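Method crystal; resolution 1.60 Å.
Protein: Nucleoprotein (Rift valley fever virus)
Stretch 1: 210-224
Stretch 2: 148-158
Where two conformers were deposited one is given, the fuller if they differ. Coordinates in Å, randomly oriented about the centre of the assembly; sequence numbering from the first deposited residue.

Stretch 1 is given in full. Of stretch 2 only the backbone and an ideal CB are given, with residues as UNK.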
# COMPACT_ATOMS: atom_id res chain seq x y z
N SER A 210 -29.28 -40.04 -5.94
CA SER A 210 -28.93 -41.13 -5.02
C SER A 210 -27.49 -41.61 -5.20
O SER A 210 -26.91 -41.47 -6.28
CB SER A 210 -29.90 -42.31 -5.19
OG SER A 210 -29.70 -42.97 -6.42
N HIS A 211 -26.92 -42.18 -4.14
CA HIS A 211 -25.57 -42.75 -4.19
C HIS A 211 -25.44 -43.74 -5.34
O HIS A 211 -24.44 -43.75 -6.05
CB HIS A 211 -25.21 -43.44 -2.87
CG HIS A 211 -25.11 -42.51 -1.70
ND1 HIS A 211 -25.07 -42.95 -0.40
CD2 HIS A 211 -25.05 -41.15 -1.64
CE1 HIS A 211 -24.97 -41.91 0.42
NE2 HIS A 211 -24.97 -40.81 -0.31
N GLU A 212 -26.47 -44.56 -5.52
CA GLU A 212 -26.49 -45.60 -6.54
C GLU A 212 -26.52 -45.02 -7.96
O GLU A 212 -25.80 -45.51 -8.84
CB GLU A 212 -27.67 -46.55 -6.32
CG GLU A 212 -27.55 -47.42 -5.06
CD GLU A 212 -28.07 -46.75 -3.78
OE1 GLU A 212 -28.00 -47.40 -2.72
OE2 GLU A 212 -28.54 -45.59 -3.83
N LYS A 213 -27.34 -43.99 -8.18
CA LYS A 213 -27.40 -43.33 -9.49
C LYS A 213 -26.10 -42.58 -9.80
O LYS A 213 -25.66 -42.53 -10.95
CB LYS A 213 -28.60 -42.38 -9.59
CG LYS A 213 -29.96 -43.07 -9.77
CD LYS A 213 -31.09 -42.05 -9.94
CE LYS A 213 -31.47 -41.36 -8.63
NZ LYS A 213 -32.63 -40.43 -8.79
N ARG A 214 -25.50 -41.99 -8.76
CA ARG A 214 -24.20 -41.33 -8.91
C ARG A 214 -23.13 -42.32 -9.37
O ARG A 214 -22.41 -42.06 -10.33
CB ARG A 214 -23.77 -40.64 -7.61
CG ARG A 214 -24.44 -39.31 -7.33
CD ARG A 214 -24.21 -38.89 -5.90
NE ARG A 214 -24.86 -37.63 -5.57
CZ ARG A 214 -24.22 -36.52 -5.18
NH1 ARG A 214 -22.90 -36.51 -5.07
NH2 ARG A 214 -24.91 -35.43 -4.91
N ARG A 215 -23.05 -43.47 -8.70
CA ARG A 215 -22.09 -44.50 -9.09
C ARG A 215 -22.36 -45.02 -10.50
O ARG A 215 -21.41 -45.35 -11.23
CB ARG A 215 -22.03 -45.65 -8.09
CG ARG A 215 -20.71 -46.43 -8.17
CD ARG A 215 -20.67 -47.62 -7.23
NE ARG A 215 -20.64 -47.21 -5.82
CZ ARG A 215 -20.31 -48.01 -4.81
NH1 ARG A 215 -19.98 -49.28 -5.04
NH2 ARG A 215 -20.32 -47.54 -3.57
N GLU A 216 -23.64 -45.09 -10.88
CA GLU A 216 -24.03 -45.51 -12.22
C GLU A 216 -23.48 -44.55 -13.28
O GLU A 216 -23.04 -44.99 -14.35
CB GLU A 216 -25.55 -45.62 -12.35
CG GLU A 216 -26.11 -46.95 -11.88
CD GLU A 216 -27.51 -47.21 -12.42
OE1 GLU A 216 -28.07 -46.31 -13.07
OE2 GLU A 216 -28.03 -48.32 -12.20
N PHE A 217 -23.50 -43.26 -12.98
CA PHE A 217 -22.92 -42.26 -13.89
C PHE A 217 -21.41 -42.44 -13.98
O PHE A 217 -20.85 -42.42 -15.08
CB PHE A 217 -23.27 -40.83 -13.44
CG PHE A 217 -24.65 -40.39 -13.82
CD1 PHE A 217 -25.06 -40.36 -15.15
CD2 PHE A 217 -25.55 -39.96 -12.84
CE1 PHE A 217 -26.34 -39.93 -15.50
CE2 PHE A 217 -26.83 -39.54 -13.18
CZ PHE A 217 -27.23 -39.52 -14.51
N LEU A 218 -20.76 -42.62 -12.83
CA LEU A 218 -19.31 -42.85 -12.78
C LEU A 218 -18.90 -44.06 -13.62
O LEU A 218 -17.88 -44.02 -14.31
CB LEU A 218 -18.81 -43.01 -11.34
CG LEU A 218 -18.86 -41.79 -10.40
CD1 LEU A 218 -18.28 -42.15 -9.04
CD2 LEU A 218 -18.11 -40.59 -11.00
N LYS A 219 -19.70 -45.11 -13.55
CA LYS A 219 -19.48 -46.32 -14.34
C LYS A 219 -19.69 -46.05 -15.83
O LYS A 219 -18.87 -46.44 -16.66
CB LYS A 219 -20.40 -47.45 -13.86
CG LYS A 219 -19.95 -48.83 -14.29
CD LYS A 219 -21.09 -49.84 -14.28
CE LYS A 219 -20.61 -51.24 -14.62
NZ LYS A 219 -19.88 -51.29 -15.93
N ALA A 220 -20.79 -45.37 -16.15
CA ALA A 220 -21.11 -45.00 -17.53
C ALA A 220 -20.04 -44.10 -18.14
O ALA A 220 -19.74 -44.22 -19.33
CB ALA A 220 -22.48 -44.34 -17.62
N PHE A 221 -19.47 -43.21 -17.32
CA PHE A 221 -18.41 -42.30 -17.77
C PHE A 221 -17.06 -43.00 -17.91
O PHE A 221 -16.09 -42.39 -18.38
CB PHE A 221 -18.25 -41.10 -16.82
CG PHE A 221 -19.47 -40.22 -16.69
CD1 PHE A 221 -20.54 -40.31 -17.59
CD2 PHE A 221 -19.53 -39.25 -15.69
CE1 PHE A 221 -21.65 -39.47 -17.46
CE2 PHE A 221 -20.64 -38.41 -15.55
CZ PHE A 221 -21.70 -38.53 -16.44
N GLY A 222 -16.99 -44.26 -17.50
CA GLY A 222 -15.75 -45.04 -17.57
C GLY A 222 -14.72 -44.68 -16.51
O GLY A 222 -13.54 -44.98 -16.65
N LEU A 223 -15.18 -44.05 -15.43
CA LEU A 223 -14.31 -43.60 -14.35
C LEU A 223 -14.08 -44.67 -13.28
O LEU A 223 -13.06 -44.66 -12.59
CB LEU A 223 -14.86 -42.32 -13.72
CG LEU A 223 -14.98 -41.12 -14.67
CD1 LEU A 223 -15.81 -40.02 -14.04
CD2 LEU A 223 -13.60 -40.61 -15.05
N VAL A 224 -15.05 -45.57 -13.14
CA VAL A 224 -14.93 -46.72 -12.25
C VAL A 224 -15.43 -47.99 -12.95
O VAL A 224 -16.21 -47.90 -13.90
CB VAL A 224 -15.70 -46.54 -10.90
CG1 VAL A 224 -15.15 -45.36 -10.09
CG2 VAL A 224 -17.21 -46.41 -11.13
N UNK A 148 -18.94 -28.99 -11.55
CA UNK A 148 -20.19 -29.75 -11.60
C UNK A 148 -20.00 -31.24 -11.33
O UNK A 148 -20.90 -31.90 -10.81
CB UNK A 148 -20.85 -29.56 -12.97
N UNK A 149 -18.83 -31.77 -11.69
CA UNK A 149 -18.53 -33.20 -11.54
C UNK A 149 -18.68 -33.72 -10.11
O UNK A 149 -19.01 -34.89 -9.90
CB UNK A 149 -17.10 -33.47 -12.02
N UNK A 150 -18.42 -32.85 -9.14
CA UNK A 150 -18.54 -33.22 -7.73
C UNK A 150 -19.90 -33.85 -7.38
O UNK A 150 -19.97 -34.75 -6.54
CB UNK A 150 -18.31 -31.98 -6.86
N UNK A 151 -20.96 -33.39 -8.05
CA UNK A 151 -22.31 -33.91 -7.84
C UNK A 151 -22.56 -35.29 -8.44
O UNK A 151 -23.66 -35.83 -8.31
CB UNK A 151 -23.32 -32.93 -8.42
N UNK A 152 -21.55 -35.85 -9.09
CA UNK A 152 -21.63 -37.20 -9.66
C UNK A 152 -20.88 -38.22 -8.81
O UNK A 152 -20.90 -39.42 -9.11
CB UNK A 152 -21.07 -37.21 -11.08
N UNK A 153 -20.23 -37.75 -7.75
CA UNK A 153 -19.39 -38.60 -6.92
C UNK A 153 -20.25 -39.29 -5.85
O UNK A 153 -21.04 -38.65 -5.17
CB UNK A 153 -18.27 -37.78 -6.27
N UNK A 154 -20.09 -40.61 -5.76
CA UNK A 154 -20.77 -41.43 -4.76
C UNK A 154 -19.92 -41.52 -3.49
O UNK A 154 -18.89 -42.18 -3.48
CB UNK A 154 -21.06 -42.83 -5.31
N UNK A 155 -20.37 -40.85 -2.40
CA UNK A 155 -19.59 -40.81 -1.15
C UNK A 155 -19.55 -42.14 -0.40
O UNK A 155 -18.84 -42.26 0.61
CB UNK A 155 -20.17 -39.74 -0.22
N UNK A 156 -20.31 -43.13 -0.88
CA UNK A 156 -20.33 -44.46 -0.27
C UNK A 156 -19.30 -45.42 -0.90
O UNK A 156 -19.19 -46.57 -0.48
CB UNK A 156 -21.73 -45.06 -0.39
N UNK A 157 -18.57 -44.94 -1.90
CA UNK A 157 -17.44 -45.69 -2.46
C UNK A 157 -16.40 -46.01 -1.39
O UNK A 157 -16.23 -45.22 -0.45
CB UNK A 157 -16.79 -44.90 -3.60
N UNK A 158 -15.71 -47.16 -1.50
CA UNK A 158 -14.64 -47.49 -0.56
C UNK A 158 -13.63 -46.36 -0.44
O UNK A 158 -13.32 -45.69 -1.44
CB UNK A 158 -13.93 -48.78 -0.99

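Position 148 lies far from stretch 1, which sets no preference here. The residue is S148.

At 149 CA-to-CB points sideways. A long side chain could still reach L218 and L223, so a large apolar residue suits. It is F149. Its CE1 lies 3.5 Å from L223 CD1 and 3.7 Å from L218 CD2.

Position 150 points away and the contact asks little of it; many residues would do. It is A150.

At 151 the ideal CB would sit 4.6 Å from R214 NH2; there is room for a side chain, and the negative phi does not demand glycine. The residue is G151, and its carbonyl does the work: G151 O lies over one face of the R214 guanidinium, 3.3 Å from R214 CZ.

At 152 CA-to-CB points away, yet L218 CD2, F221 CE2 and F217 CB all lie within 5 Å of the ideal CB. A flexible apolar chain suits; leucine or methionine are candidates. It is M152. Its SD lies 4.0 Å from the centroid of the F217 ring, a sulfur-aromatic contact, and its CG is 4.2 Å from F221 CE2, at the edge of that ring.

Position 153 points away, and its backbone is extended. Its carbonyl accepts a hydrogen bond from R214 whatever the side chain, with R214 NH1 2.8 Å from the backbone O of 153. A modest apolar residue is plausible. It is V153.

Position 154 points toward the helix. The ideal CB is 3.6 Å from H211 O, and the R215 guanidinium is nearby. A short acid suits best; asparagine could also accept a hydrogen bond. It is D154. R215 NE donates to D154 OD2 at 2.8 Å in a salt bridge. D154 OD1 accepts from the backbone N of 156 at 2.9 Å, within a type I turn running from 154 to 157.

Position 155 is second in that turn. Its phi of -71° suits proline. It is P155, whose CG lies 3.5 Å from H211 NE2.

Position 156 points toward H211 and R215. A small polar residue that can accept from R215 suits: serine, asparagine or aspartate. It is S156. R215 NH2 makes a weak hydrogen bond to S156 OG at 3.3 Å, while that hydroxyl donates to D154 OD1 at 2.7 Å.

Position 157 points sideways, near R215 and L218. A branched apolar chain suits. It is L157. Its CD2 lies over one face of the R215 guanidinium, and its CD1 is 3.9 Å from L218 CD1.

At 158 nothing of stretch 1 lies within 5.5 Å of the ideal CB, so many residues would do. It is P158, at the N-cap position of a helix.

Stretch 2, residues 148-158: SFAGMVDPSLP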
# COMPACT_ATOMS: atom_id res chain seq x y z
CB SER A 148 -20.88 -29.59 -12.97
OG SER A 148 -21.19 -28.23 -13.23
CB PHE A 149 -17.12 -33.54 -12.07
CG PHE A 149 -16.66 -34.92 -11.71
CD1 PHE A 149 -17.12 -36.03 -12.43
CD2 PHE A 149 -15.80 -35.13 -10.64
CE1 PHE A 149 -16.71 -37.31 -12.09
CE2 PHE A 149 -15.39 -36.42 -10.29
CZ PHE A 149 -15.85 -37.51 -11.02
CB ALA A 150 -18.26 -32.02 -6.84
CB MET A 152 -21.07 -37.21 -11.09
CG MET A 152 -21.89 -36.43 -12.10
SD MET A 152 -23.40 -37.27 -12.61
CE MET A 152 -24.59 -36.55 -11.49
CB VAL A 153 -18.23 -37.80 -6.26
CG1 VAL A 153 -17.35 -38.70 -5.42
CG2 VAL A 153 -17.39 -37.10 -7.32
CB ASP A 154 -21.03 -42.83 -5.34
CG ASP A 154 -21.67 -43.79 -4.33
OD1 ASP A 154 -22.02 -43.37 -3.21
OD2 ASP A 154 -21.81 -44.98 -4.68
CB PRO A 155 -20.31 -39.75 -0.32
CG PRO A 155 -21.71 -39.78 -0.80
CD PRO A 155 -21.63 -40.09 -2.27
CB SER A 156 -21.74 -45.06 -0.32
OG SER A 156 -22.06 -45.54 -1.61
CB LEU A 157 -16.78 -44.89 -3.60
CG LEU A 157 -17.44 -44.94 -4.98
CD1 LEU A 157 -16.90 -43.81 -5.85
CD2 LEU A 157 -17.23 -46.28 -5.66
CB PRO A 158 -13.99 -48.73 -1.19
CG PRO A 158 -15.10 -49.38 -1.92
CD PRO A 158 -15.93 -48.25 -2.48
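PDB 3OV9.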